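Local coordinates for protein imidazolonepropionase (Unidentified, PDB 2Q09) that hydrolyses a carbon-nitrogen bond of imidazolone-5-propanoate to give N-formimidoyl-L-glutamate, the third step of histidine degradation, at residues I69-H74 with A355-E360; T136-K141 with I167-T172; M154-R159 with A205-A210; T285-A290 with A313-I318. All blocks are in the same frame, centred on the assembly; numbering follows the deposited sequence.

Contact 1: residues I69-H74 with A355-E360. With FE (Fe (III) ion), chain B.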
loop_
_atom_site.group_PDB
_atom_site.type_symbol
_atom_site.label_atom_id
_atom_site.label_comp_id
_atom_site.label_asym_id
_atom_site.label_seq_id
_atom_site.Cartn_x
_atom_site.Cartn_y
_atom_site.Cartn_z
ATOM N N ILE A 69 5.752 4.790 -1.927
ATOM C CA ILE A 69 5.287 3.514 -1.409
ATOM C C ILE A 69 3.758 3.442 -1.394
ATOM O O ILE A 69 3.111 4.323 -0.823
ATOM C CB ILE A 69 5.821 3.324 0.029
ATOM C CG1 ILE A 69 7.352 3.443 0.018
ATOM C CG2 ILE A 69 5.390 1.978 0.601
ATOM C CD1 ILE A 69 7.983 3.445 1.401
ATOM N N ASP A 70 3.206 2.393 -2.005
ATOM C CA ASP A 70 1.752 2.160 -2.062
ATOM C C ASP A 70 1.532 0.958 -1.143
ATOM O O ASP A 70 1.706 -0.192 -1.551
ATOM C CB ASP A 70 1.334 1.822 -3.502
ATOM C CG ASP A 70 -0.143 2.054 -3.757
ATOM O OD1 ASP A 70 -0.560 1.853 -4.915
ATOM O OD2 ASP A 70 -0.878 2.436 -2.821
ATOM N N CYS A 71 1.146 1.232 0.098
ATOM C CA CYS A 71 1.001 0.195 1.113
ATOM C C CYS A 71 -0.305 -0.582 1.222
ATOM O O CYS A 71 -0.482 -1.329 2.185
ATOM C CB CYS A 71 1.330 0.796 2.487
ATOM S SG CYS A 71 0.156 2.095 3.065
ATOM N N HIS A 72 -1.202 -0.433 0.254
ATOM C CA HIS A 72 -2.471 -1.144 0.311
ATOM C C HIS A 72 -3.069 -1.361 -1.072
ATOM O O HIS A 72 -3.759 -0.489 -1.598
ATOM C CB HIS A 72 -3.452 -0.357 1.189
ATOM C CG HIS A 72 -4.794 -1.010 1.351
ATOM N ND1 HIS A 72 -5.374 -1.214 2.584
ATOM C CD2 HIS A 72 -5.683 -1.469 0.439
ATOM C CE1 HIS A 72 -6.562 -1.770 2.426
ATOM N NE2 HIS A 72 -6.774 -1.934 1.133
ATOM N N THR A 73 -2.781 -2.508 -1.683
ATOM C CA THR A 73 -3.367 -2.792 -2.987
ATOM C C THR A 73 -3.840 -4.230 -3.130
ATOM O O THR A 73 -3.420 -5.112 -2.378
ATOM C CB THR A 73 -2.399 -2.500 -4.167
ATOM O OG1 THR A 73 -1.610 -3.664 -4.453
ATOM C CG2 THR A 73 -1.469 -1.339 -3.831
ATOM N N HIS A 74 -4.733 -4.428 -4.095
ATOM C CA HIS A 74 -5.289 -5.732 -4.442
ATOM C C HIS A 74 -5.065 -5.805 -5.955
ATOM O O HIS A 74 -5.950 -6.241 -6.674
ATOM C CB HIS A 74 -6.811 -5.790 -4.224
ATOM C CG HIS A 74 -7.273 -5.496 -2.828
ATOM N ND1 HIS A 74 -7.864 -6.452 -2.030
ATOM C CD2 HIS A 74 -7.345 -4.335 -2.132
ATOM C CE1 HIS A 74 -8.286 -5.894 -0.910
ATOM N NE2 HIS A 74 -7.987 -4.608 -0.945
ATOM N N ALA A 355 5.952 3.603 4.763
ATOM C CA ALA A 355 7.017 2.683 5.143
ATOM C C ALA A 355 6.677 2.037 6.486
ATOM O O ALA A 355 6.797 0.823 6.649
ATOM C CB ALA A 355 8.348 3.422 5.240
ATOM N N ARG A 356 6.256 2.861 7.442
ATOM C CA ARG A 356 5.902 2.380 8.773
ATOM C C ARG A 356 4.734 1.398 8.713
ATOM O O ARG A 356 4.718 0.400 9.437
ATOM C CB ARG A 356 5.539 3.558 9.687
ATOM C CG ARG A 356 5.289 3.163 11.155
ATOM C CD ARG A 356 5.072 4.397 12.029
ATOM N NE ARG A 356 6.284 5.209 12.127
ATOM C CZ ARG A 356 7.314 4.921 12.918
ATOM N NH1 ARG A 356 7.285 3.844 13.695
ATOM N NH2 ARG A 356 8.383 5.704 12.922
ATOM N N ALA A 357 3.755 1.691 7.863
ATOM C CA ALA A 357 2.588 0.821 7.711
ATOM C C ALA A 357 2.993 -0.575 7.228
ATOM O O ALA A 357 2.243 -1.537 7.384
ATOM C CB ALA A 357 1.593 1.440 6.733
ATOM N N LEU A 358 4.176 -0.679 6.635
ATOM C CA LEU A 358 4.670 -1.960 6.140
ATOM C C LEU A 358 5.774 -2.495 7.046
ATOM O O LEU A 358 6.423 -3.485 6.715
ATOM C CB LEU A 358 5.202 -1.808 4.708
ATOM C CG LEU A 358 4.212 -1.315 3.647
ATOM C CD1 LEU A 358 4.888 -1.229 2.293
ATOM C CD2 LEU A 358 3.016 -2.260 3.585
ATOM N N GLY A 359 5.975 -1.831 8.179
ATOM C CA GLY A 359 6.995 -2.240 9.131
ATOM C C GLY A 359 8.409 -1.969 8.657
ATOM O O GLY A 359 9.363 -2.584 9.142
ATOM N N GLU A 360 8.554 -1.044 7.715
ATOM C CA GLU A 360 9.864 -0.708 7.171
ATOM C C GLU A 360 10.351 0.688 7.569
ATOM O O GLU A 360 11.217 1.258 6.902
ATOM C CB GLU A 360 9.825 -0.807 5.646
ATOM C CG GLU A 360 9.573 -2.211 5.101
ATOM C CD GLU A 360 10.706 -3.174 5.407
ATOM O OE1 GLU A 360 11.880 -2.780 5.249
ATOM O OE2 GLU A 360 10.422 -4.326 5.791
HETATM FE FE FE B . -8.470 -2.938 0.197
HETATM O O HOH W 1 -10.647 -1.867 -0.065
#
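A buried apolar contact joins I69 and C71, on barrel strand 63-73 of this TIM-barrel amidohydrolase, to A355, A357 and L358 at the end of helix 352-357. No hydrogen bond crosses it. L358 does most of the bridging: its CD1 lies 3.7 Å from I69 CG2 and its CD2 3.7 Å from C71 CB, so one leucine touches two residues that point to the same side of the strand. The side chains of I69 and L358 run antiparallel past one another, CD1 coming alongside CG2. An alanine in place of L358 would probably open a gap between the strand and the helix end, leaving I69 CG2 and C71 CB without these neighbours. L358 also touches T137 and K170 on the next two strands. The helix ends in a Schellman motif, with G359 at positive phi and E360 N bonded to A355 O at 2.8 Å; G359 N also bonds to R356 O. Further along, the strand delivers the HxH pair H72 and H74, whose NE2 atoms bind the iron, with H242 and D317 completing the protein ligands. At the helix side, I69 CD1 reaches A355 CB at 3.9 Å, while C71 SG rests against A357 CB at 4.0 Å.

Contact 2: residues T136-K141 with I167-T172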
loop_
_atom_site.group_PDB
_atom_site.type_symbol
_atom_site.label_atom_id
_atom_site.label_comp_id
_atom_site.label_asym_id
_atom_site.label_seq_id
_atom_site.Cartn_x
_atom_site.Cartn_y
_atom_site.Cartn_z
ATOM N N THR A 136 8.316 2.537 -5.601
ATOM C CA THR A 136 9.438 1.606 -5.511
ATOM C C THR A 136 9.160 0.436 -4.578
ATOM O O THR A 136 9.901 -0.547 -4.567
ATOM C CB THR A 136 10.717 2.340 -5.074
ATOM O OG1 THR A 136 10.446 3.113 -3.899
ATOM C CG2 THR A 136 11.195 3.262 -6.191
ATOM N N THR A 137 8.095 0.547 -3.792
ATOM C CA THR A 137 7.670 -0.526 -2.894
ATOM C C THR A 137 6.147 -0.572 -2.942
ATOM O O THR A 137 5.481 0.450 -2.741
ATOM C CB THR A 137 8.090 -0.288 -1.425
ATOM O OG1 THR A 137 9.516 -0.338 -1.311
ATOM C CG2 THR A 137 7.479 -1.363 -0.523
ATOM N N VAL A 138 5.596 -1.744 -3.230
ATOM C CA VAL A 138 4.147 -1.896 -3.292
ATOM C C VAL A 138 3.716 -3.098 -2.461
ATOM O O VAL A 138 4.406 -4.112 -2.422
ATOM C CB VAL A 138 3.652 -2.081 -4.759
ATOM C CG1 VAL A 138 4.302 -3.321 -5.392
ATOM C CG2 VAL A 138 2.135 -2.224 -4.786
ATOM N N GLU A 139 2.587 -2.961 -1.771
ATOM C CA GLU A 139 2.038 -4.046 -0.966
ATOM C C GLU A 139 0.909 -4.670 -1.787
ATOM O O GLU A 139 0.054 -3.952 -2.323
ATOM C CB GLU A 139 1.470 -3.504 0.347
ATOM C CG GLU A 139 0.958 -4.593 1.304
ATOM C CD GLU A 139 -0.563 -4.668 1.371
ATOM O OE1 GLU A 139 -1.245 -4.195 0.428
ATOM O OE2 GLU A 139 -1.080 -5.211 2.373
ATOM N N ILE A 140 0.915 -5.996 -1.896
ATOM C CA ILE A 140 -0.104 -6.707 -2.659
ATOM C C ILE A 140 -0.772 -7.764 -1.785
ATOM O O ILE A 140 -0.098 -8.584 -1.153
ATOM C CB ILE A 140 0.511 -7.370 -3.910
ATOM C CG1 ILE A 140 1.176 -6.301 -4.783
ATOM C CG2 ILE A 140 -0.574 -8.103 -4.702
ATOM C CD1 ILE A 140 1.902 -6.864 -6.014
ATOM N N LYS A 141 -2.097 -7.742 -1.751
ATOM C CA LYS A 141 -2.852 -8.689 -0.940
ATOM C C LYS A 141 -3.402 -9.853 -1.752
ATOM O O LYS A 141 -3.489 -9.784 -2.983
ATOM C CB LYS A 141 -4.030 -7.977 -0.274
ATOM C CG LYS A 141 -3.661 -6.683 0.443
ATOM C CD LYS A 141 -4.906 -5.886 0.797
ATOM C CE LYS A 141 -4.537 -4.520 1.375
ATOM N NZ LYS A 141 -3.681 -4.669 2.593
ATOM N N ILE A 167 11.097 -3.468 -8.400
ATOM C CA ILE A 167 10.204 -2.902 -7.396
ATOM C C ILE A 167 10.118 -3.864 -6.209
ATOM O O ILE A 167 10.131 -5.081 -6.394
ATOM C CB ILE A 167 8.800 -2.672 -8.047
ATOM C CG1 ILE A 167 7.968 -1.669 -7.244
ATOM C CG2 ILE A 167 8.077 -4.002 -8.217
ATOM C CD1 ILE A 167 7.497 -2.160 -5.915
ATOM N N ARG A 168 10.047 -3.322 -4.995
ATOM C CA ARG A 168 9.948 -4.155 -3.802
ATOM C C ARG A 168 8.484 -4.513 -3.558
ATOM O O ARG A 168 7.599 -3.653 -3.632
ATOM C CB ARG A 168 10.508 -3.426 -2.578
ATOM C CG ARG A 168 11.979 -3.049 -2.697
ATOM C CD ARG A 168 12.426 -2.233 -1.485
ATOM N NE ARG A 168 13.761 -1.661 -1.663
ATOM C CZ ARG A 168 14.898 -2.320 -1.476
ATOM N NH1 ARG A 168 14.883 -3.595 -1.095
ATOM N NH2 ARG A 168 16.060 -1.703 -1.677
ATOM N N VAL A 169 8.227 -5.781 -3.272
ATOM C CA VAL A 169 6.864 -6.223 -3.027
ATOM C C VAL A 169 6.705 -6.807 -1.638
ATOM O O VAL A 169 7.491 -7.655 -1.222
ATOM C CB VAL A 169 6.423 -7.297 -4.052
ATOM C CG1 VAL A 169 5.016 -7.781 -3.734
ATOM C CG2 VAL A 169 6.491 -6.731 -5.464
ATOM N N LYS A 170 5.695 -6.341 -0.918
ATOM C CA LYS A 170 5.393 -6.867 0.404
ATOM C C LYS A 170 4.085 -7.617 0.181
ATOM O O LYS A 170 3.152 -7.083 -0.435
ATOM C CB LYS A 170 5.181 -5.737 1.411
ATOM C CG LYS A 170 6.385 -4.805 1.569
ATOM C CD LYS A 170 7.621 -5.526 2.092
ATOM C CE LYS A 170 7.449 -5.995 3.529
ATOM N NZ LYS A 170 8.726 -6.522 4.073
ATOM N N THR A 171 4.009 -8.851 0.658
ATOM C CA THR A 171 2.795 -9.632 0.467
ATOM C C THR A 171 1.940 -9.667 1.715
ATOM O O THR A 171 2.454 -9.642 2.834
ATOM C CB THR A 171 3.125 -11.079 0.063
ATOM O OG1 THR A 171 3.924 -11.687 1.085
ATOM C CG2 THR A 171 3.891 -11.098 -1.259
ATOM N N THR A 172 0.632 -9.754 1.517
ATOM C CA THR A 172 -0.288 -9.793 2.632
ATOM C C THR A 172 -1.382 -10.819 2.382
ATOM O O THR A 172 -2.070 -10.772 1.358
ATOM C CB THR A 172 -0.928 -8.414 2.865
ATOM O OG1 THR A 172 0.097 -7.450 3.152
ATOM C CG2 THR A 172 -1.886 -8.469 4.043
#
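The parallel pair T136-K141 and R168-T172 forms two neighbouring strands of the TIM barrel, joined through helix 148-164 in a beta-alpha-beta unit. Backbone bonds run from R168 N to T136 O, V138 N to R168 O, K170 N to V138 O, I140 N to K170 O and T172 N to I140 O. The strand directions differ by 23°, and T137 pairs with R168, E139 with K170 and K141 with T172 on one face.

That face carries a buried polar cluster. With CG anti to the backbone N (chi1 -176°) and a further bend at chi2, E139 turns its carboxylate toward T172. T172 OG1 donates to E139 OE2 at 2.6 Å, arriving from above the carboxylate plane. K141 NZ reaches the same oxygen at 2.7 Å, on its syn lone pair. K240 adds a salt bridge to E139 OE2, and K141 has a second one with D212. Donors from two lysines and a hydroxyl thus converge on one buried oxygen, which would probably stabilise the negative charge of the carboxylate. The side chain of K141 comes within about 4 Å of the iron at its nearest atom, which puts the K141 end of the cluster next to the metal site.

On the other face V138, V169 and I140 are apolar, with I140 CD1 4.0 Å from V169 CG1. At the start of the pair I167, just before its strand, crosses V138 at about a right angle. Packing is tight there, with V138 CG1 3.4 Å from I167 CD1.

Contact 3: residues M154-R159 with A205-A210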
loop_
_atom_site.group_PDB
_atom_site.type_symbol
_atom_site.label_atom_id
_atom_site.label_comp_id
_atom_site.label_asym_id
_atom_site.label_seq_id
_atom_site.Cartn_x
_atom_site.Cartn_y
_atom_site.Cartn_z
HETATM N N MSE A 154 -1.899 -16.516 -5.376
HETATM C CA MSE A 154 -1.798 -15.070 -5.494
HETATM C C MSE A 154 -0.511 -14.561 -4.857
HETATM O O MSE A 154 0.174 -13.705 -5.419
HETATM C CB MSE A 154 -3.016 -14.408 -4.855
HETATM C CG MSE A 154 -4.301 -14.723 -5.629
HETATM SE SE MSE A 154 -5.858 -13.955 -4.835
HETATM C CE MSE A 154 -5.908 -14.938 -3.220
ATOM N N LEU A 155 -0.178 -15.097 -3.691
ATOM C CA LEU A 155 1.047 -14.684 -3.013
ATOM C C LEU A 155 2.265 -15.042 -3.854
ATOM O O LEU A 155 3.245 -14.299 -3.876
ATOM C CB LEU A 155 1.146 -15.337 -1.630
ATOM C CG LEU A 155 -0.013 -15.050 -0.670
ATOM C CD1 LEU A 155 0.246 -15.759 0.652
ATOM C CD2 LEU A 155 -0.150 -13.538 -0.441
ATOM N N ARG A 156 2.211 -16.180 -4.542
ATOM C CA ARG A 156 3.332 -16.573 -5.387
ATOM C C ARG A 156 3.465 -15.615 -6.565
ATOM O O ARG A 156 4.570 -15.279 -6.968
ATOM C CB ARG A 156 3.162 -18.012 -5.891
ATOM C CG ARG A 156 3.475 -19.063 -4.823
ATOM C CD ARG A 156 3.702 -20.442 -5.442
ATOM N NE ARG A 156 2.476 -21.008 -5.993
ATOM C CZ ARG A 156 1.561 -21.650 -5.281
ATOM N NH1 ARG A 156 1.722 -21.822 -3.978
ATOM N NH2 ARG A 156 0.478 -22.115 -5.879
ATOM N N VAL A 157 2.340 -15.192 -7.135
ATOM C CA VAL A 157 2.390 -14.257 -8.253
ATOM C C VAL A 157 3.012 -12.947 -7.760
ATOM O O VAL A 157 3.791 -12.316 -8.475
ATOM C CB VAL A 157 0.980 -13.956 -8.816
ATOM C CG1 VAL A 157 1.045 -12.779 -9.800
ATOM C CG2 VAL A 157 0.428 -15.185 -9.531
ATOM N N ALA A 158 2.660 -12.546 -6.543
ATOM C CA ALA A 158 3.200 -11.316 -5.971
ATOM C C ALA A 158 4.730 -11.415 -5.874
ATOM O O ALA A 158 5.443 -10.501 -6.287
ATOM C CB ALA A 158 2.585 -11.057 -4.602
ATOM N N ARG A 159 5.229 -12.524 -5.335
ATOM C CA ARG A 159 6.673 -12.725 -5.234
ATOM C C ARG A 159 7.289 -12.686 -6.630
ATOM O O ARG A 159 8.370 -12.133 -6.811
ATOM C CB ARG A 159 7.005 -14.082 -4.597
ATOM C CG ARG A 159 6.658 -14.221 -3.123
ATOM C CD ARG A 159 7.426 -13.242 -2.223
ATOM N NE ARG A 159 7.184 -13.554 -0.814
ATOM C CZ ARG A 159 7.241 -12.676 0.184
ATOM N NH1 ARG A 159 7.536 -11.403 -0.051
ATOM N NH2 ARG A 159 6.989 -13.075 1.426
ATOM N N ALA A 205 5.860 -21.649 3.592
ATOM C CA ALA A 205 6.427 -21.362 2.281
ATOM C C ALA A 205 7.065 -19.971 2.209
ATOM O O ALA A 205 7.622 -19.599 1.177
ATOM C CB ALA A 205 5.353 -21.499 1.211
ATOM N N GLY A 206 6.983 -19.213 3.301
ATOM C CA GLY A 206 7.551 -17.872 3.320
ATOM C C GLY A 206 6.859 -16.968 2.311
ATOM O O GLY A 206 7.484 -16.082 1.721
ATOM N N LEU A 207 5.561 -17.180 2.123
ATOM C CA LEU A 207 4.794 -16.404 1.154
ATOM C C LEU A 207 4.074 -15.161 1.678
ATOM O O LEU A 207 3.646 -14.320 0.881
ATOM C CB LEU A 207 3.767 -17.307 0.464
ATOM C CG LEU A 207 4.327 -18.358 -0.498
ATOM C CD1 LEU A 207 3.186 -19.177 -1.081
ATOM C CD2 LEU A 207 5.098 -17.659 -1.619
ATOM N N ALA A 208 3.937 -15.032 2.996
ATOM C CA ALA A 208 3.227 -13.884 3.554
ATOM C C ALA A 208 4.038 -13.025 4.520
ATOM O O ALA A 208 4.605 -13.534 5.484
ATOM C CB ALA A 208 1.944 -14.357 4.245
ATOM N N ASP A 209 4.086 -11.724 4.260
ATOM C CA ASP A 209 4.808 -10.803 5.129
ATOM C C ASP A 209 3.857 -10.277 6.199
ATOM O O ASP A 209 4.300 -9.776 7.233
ATOM C CB ASP A 209 5.385 -9.632 4.326
ATOM C CG ASP A 209 6.401 -10.079 3.303
ATOM O OD1 ASP A 209 7.255 -10.924 3.653
ATOM O OD2 ASP A 209 6.355 -9.586 2.154
ATOM N N ALA A 210 2.558 -10.397 5.951
ATOM C CA ALA A 210 1.556 -9.929 6.906
ATOM C C ALA A 210 0.200 -10.583 6.665
ATOM O O ALA A 210 -0.006 -11.233 5.634
ATOM C CB ALA A 210 1.420 -8.414 6.819
HETATM O O HOH W 2 9.280 -10.643 2.348
#
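R159 on helix 148-164 of the TIM barrel reaches across to G206 and D209, in the loop that carries the chain from helix 187-204 into strand 210-213. Its guanidinium and the D209 carboxylate meet tip to tip in an end-on, two-nitrogen salt bridge, with the two planes turned 61° apart. NH1 of R159 donates to D209 OD2 at 3.1 Å, on the syn side but tilted out of the carboxylate plane. NH2 of R159 donates to D209 OD1, also at 3.1 Å; this bond is nearly straight at 174° and lies in the guanidinium plane, yet it comes from above the carboxylate plane.

NH2 has a second acceptor. The carbonyl G206 O takes a bond from R159 NH2 at 3.1 Å, the donor standing above the carbonyl plane. G206 has positive phi and closes helix 187-204 in a Schellman motif, so the arginine ties down the helix end and the acid beyond it together. D209 is not spent on R159 alone, since its OD2 also accepts from the backbone N of T171 on the adjacent strand. L207 O is likewise satisfied, by the hydroxyl of T171.

Next to these bonds, L207 supplies the apolar part of the contact. Its CB lies 3.9 Å from L155 CD1, and L155 CD1 also touches A208 CB at 4.2 Å. R156 contributes its aliphatic stem while its NE is held in a salt bridge by E116. The stem meets the leucine tip where R156 CG lies 3.8 Å from L207 CD1.

Contact 4: residues T285-A290 with A313-I318. With FE (Fe (III) ion), chain B.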
loop_
_atom_site.group_PDB
_atom_site.type_symbol
_atom_site.label_atom_id
_atom_site.label_comp_id
_atom_site.label_asym_id
_atom_site.label_seq_id
_atom_site.Cartn_x
_atom_site.Cartn_y
_atom_site.Cartn_z
ATOM N N THR A 285 -4.358 4.166 7.572
ATOM C CA THR A 285 -4.236 4.261 6.128
ATOM C C THR A 285 -5.518 4.757 5.470
ATOM O O THR A 285 -6.576 4.135 5.576
ATOM C CB THR A 285 -3.836 2.906 5.512
ATOM O OG1 THR A 285 -2.585 2.481 6.070
ATOM C CG2 THR A 285 -3.662 3.042 3.989
ATOM N N LEU A 286 -5.415 5.894 4.800
ATOM C CA LEU A 286 -6.553 6.490 4.111
ATOM C C LEU A 286 -6.621 5.971 2.680
ATOM O O LEU A 286 -5.606 5.894 1.984
ATOM C CB LEU A 286 -6.415 8.011 4.115
ATOM C CG LEU A 286 -6.298 8.614 5.527
ATOM C CD1 LEU A 286 -6.072 10.115 5.427
ATOM C CD2 LEU A 286 -7.576 8.320 6.325
ATOM N N LEU A 287 -7.827 5.617 2.246
ATOM C CA LEU A 287 -8.040 5.077 0.905
ATOM C C LEU A 287 -9.114 5.930 0.244
ATOM O O LEU A 287 -10.275 5.527 0.140
ATOM C CB LEU A 287 -8.487 3.616 1.024
ATOM C CG LEU A 287 -7.472 2.756 1.798
ATOM C CD1 LEU A 287 -8.065 1.379 2.062
ATOM C CD2 LEU A 287 -6.177 2.622 1.003
ATOM N N PRO A 288 -8.730 7.139 -0.200
ATOM C CA PRO A 288 -9.618 8.110 -0.850
ATOM C C PRO A 288 -10.286 7.655 -2.144
ATOM O O PRO A 288 -11.410 8.054 -2.440
ATOM C CB PRO A 288 -8.707 9.318 -1.063
ATOM C CG PRO A 288 -7.376 8.671 -1.331
ATOM C CD PRO A 288 -7.328 7.593 -0.259
ATOM N N THR A 289 -9.597 6.825 -2.915
ATOM C CA THR A 289 -10.142 6.354 -4.185
ATOM C C THR A 289 -11.380 5.479 -4.016
ATOM O O THR A 289 -12.330 5.588 -4.794
ATOM C CB THR A 289 -9.073 5.595 -4.992
ATOM O OG1 THR A 289 -7.954 6.464 -5.210
ATOM C CG2 THR A 289 -9.627 5.168 -6.343
ATOM N N ALA A 290 -11.372 4.620 -2.999
ATOM C CA ALA A 290 -12.518 3.754 -2.734
ATOM C C ALA A 290 -13.680 4.626 -2.247
ATOM O O ALA A 290 -14.850 4.355 -2.533
ATOM C CB ALA A 290 -12.160 2.705 -1.668
ATOM N N ALA A 313 -1.208 7.287 6.404
ATOM C CA ALA A 313 -0.633 6.892 5.132
ATOM C C ALA A 313 -1.738 7.064 4.094
ATOM O O ALA A 313 -2.918 7.122 4.445
ATOM C CB ALA A 313 -0.174 5.427 5.182
ATOM N N VAL A 314 -1.350 7.172 2.830
ATOM C CA VAL A 314 -2.312 7.303 1.742
ATOM C C VAL A 314 -1.972 6.208 0.734
ATOM O O VAL A 314 -0.796 6.022 0.400
ATOM C CB VAL A 314 -2.206 8.673 1.042
ATOM C CG1 VAL A 314 -3.081 8.679 -0.210
ATOM C CG2 VAL A 314 -2.654 9.786 1.988
ATOM N N SER A 315 -2.987 5.488 0.257
ATOM C CA SER A 315 -2.756 4.406 -0.695
ATOM C C SER A 315 -3.860 4.345 -1.752
ATOM O O SER A 315 -4.950 4.865 -1.541
ATOM C CB SER A 315 -2.668 3.070 0.052
ATOM O OG SER A 315 -2.350 2.015 -0.847
ATOM N N SER A 316 -3.569 3.689 -2.873
ATOM C CA SER A 316 -4.505 3.571 -3.991
ATOM C C SER A 316 -5.626 2.542 -3.819
ATOM O O SER A 316 -6.690 2.662 -4.442
ATOM C CB SER A 316 -3.732 3.228 -5.267
ATOM O OG SER A 316 -3.154 1.929 -5.159
ATOM N N ASP A 317 -5.387 1.539 -2.976
ATOM C CA ASP A 317 -6.362 0.471 -2.749
ATOM C C ASP A 317 -6.780 -0.153 -4.080
ATOM O O ASP A 317 -7.912 -0.609 -4.228
ATOM C CB ASP A 317 -7.601 0.997 -2.005
ATOM C CG ASP A 317 -8.552 -0.120 -1.581
ATOM O OD1 ASP A 317 -8.056 -1.230 -1.280
ATOM O OD2 ASP A 317 -9.785 0.109 -1.528
ATOM N N ILE A 318 -5.864 -0.178 -5.044
ATOM C CA ILE A 318 -6.165 -0.752 -6.364
ATOM C C ILE A 318 -6.905 -2.080 -6.240
ATOM O O ILE A 318 -6.374 -3.033 -5.672
ATOM C CB ILE A 318 -4.889 -1.031 -7.189
ATOM C CG1 ILE A 318 -4.149 0.271 -7.484
ATOM C CG2 ILE A 318 -5.261 -1.741 -8.511
ATOM C CD1 ILE A 318 -2.799 0.054 -8.164
HETATM FE FE FE B . -8.470 -2.938 0.197
HETATM O O HOH W 3 -7.590 4.754 -2.257
HETATM O O HOH W 1 -10.647 -1.867 -0.065
#
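L287, at the N-cap position of helix 288-293, packs on S315 and D317 where two neighbouring parallel strands of the TIM barrel run out toward the metal site. The strands pair just before: L286 N donates to A313 O at 2.8 Å, and S315 N to L286 O at 3.2 Å. Past that point water 3 continues the link, accepting from T289 N and donating to S315 O.

Followed outward, the L287 side chain crosses D317 at about a right angle, and all four of its side-chain carbons lie near that residue. L287 CB lies 4.1 Å from D317 CB, and CG is scarcely farther from the same carbon. CD1 reaches the carboxylate carbon: with CG anti to the backbone N (chi1 -172°), D317 sets that atom 4.0 Å from L287 CD1. CD2, the other methyl, lies between S315 and D317, 3.6 Å from S315 O and 3.7 Å from D317 CB. An alanine here would probably open a gap beside the stem of D317, leaving the metal-binding carboxylate less firmly backed. H72 and H265 also touch L287.

S315 and S316 are fixed through their hydroxyls, which both bond to the carboxylate of D70 on strand 63-73. The carboxylate of D317 divides its work: D317 OD1 binds the iron at 2.3 Å beside the histidines H72, H74 and H242, while D317 OD2, flanked by A290 CB, accepts from water 1 at 2.6 Å, a water that is also an iron ligand.

How the contacts relate
From the N terminus, residues 69-74 open contact 1, which closes at 355-360, 281 residues later, so the other three contacts all fall within its span. Contact 2 opens at 136-141; before it closes at 167-172, contact 3 has opened at 154-159, to close at 205-210, and the two cross. Contact 4, 285-290 with 313-318, follows both in series. Contact 2 lies beside contact 1, strand 135-141 being the neighbour of 63-73, and T171 and D209 join contact 3 to strand 168-176 of contact 2. Contacts 1 and 4 meet where strand 63-73 lies against the loop after strand 312-314, and again at the iron.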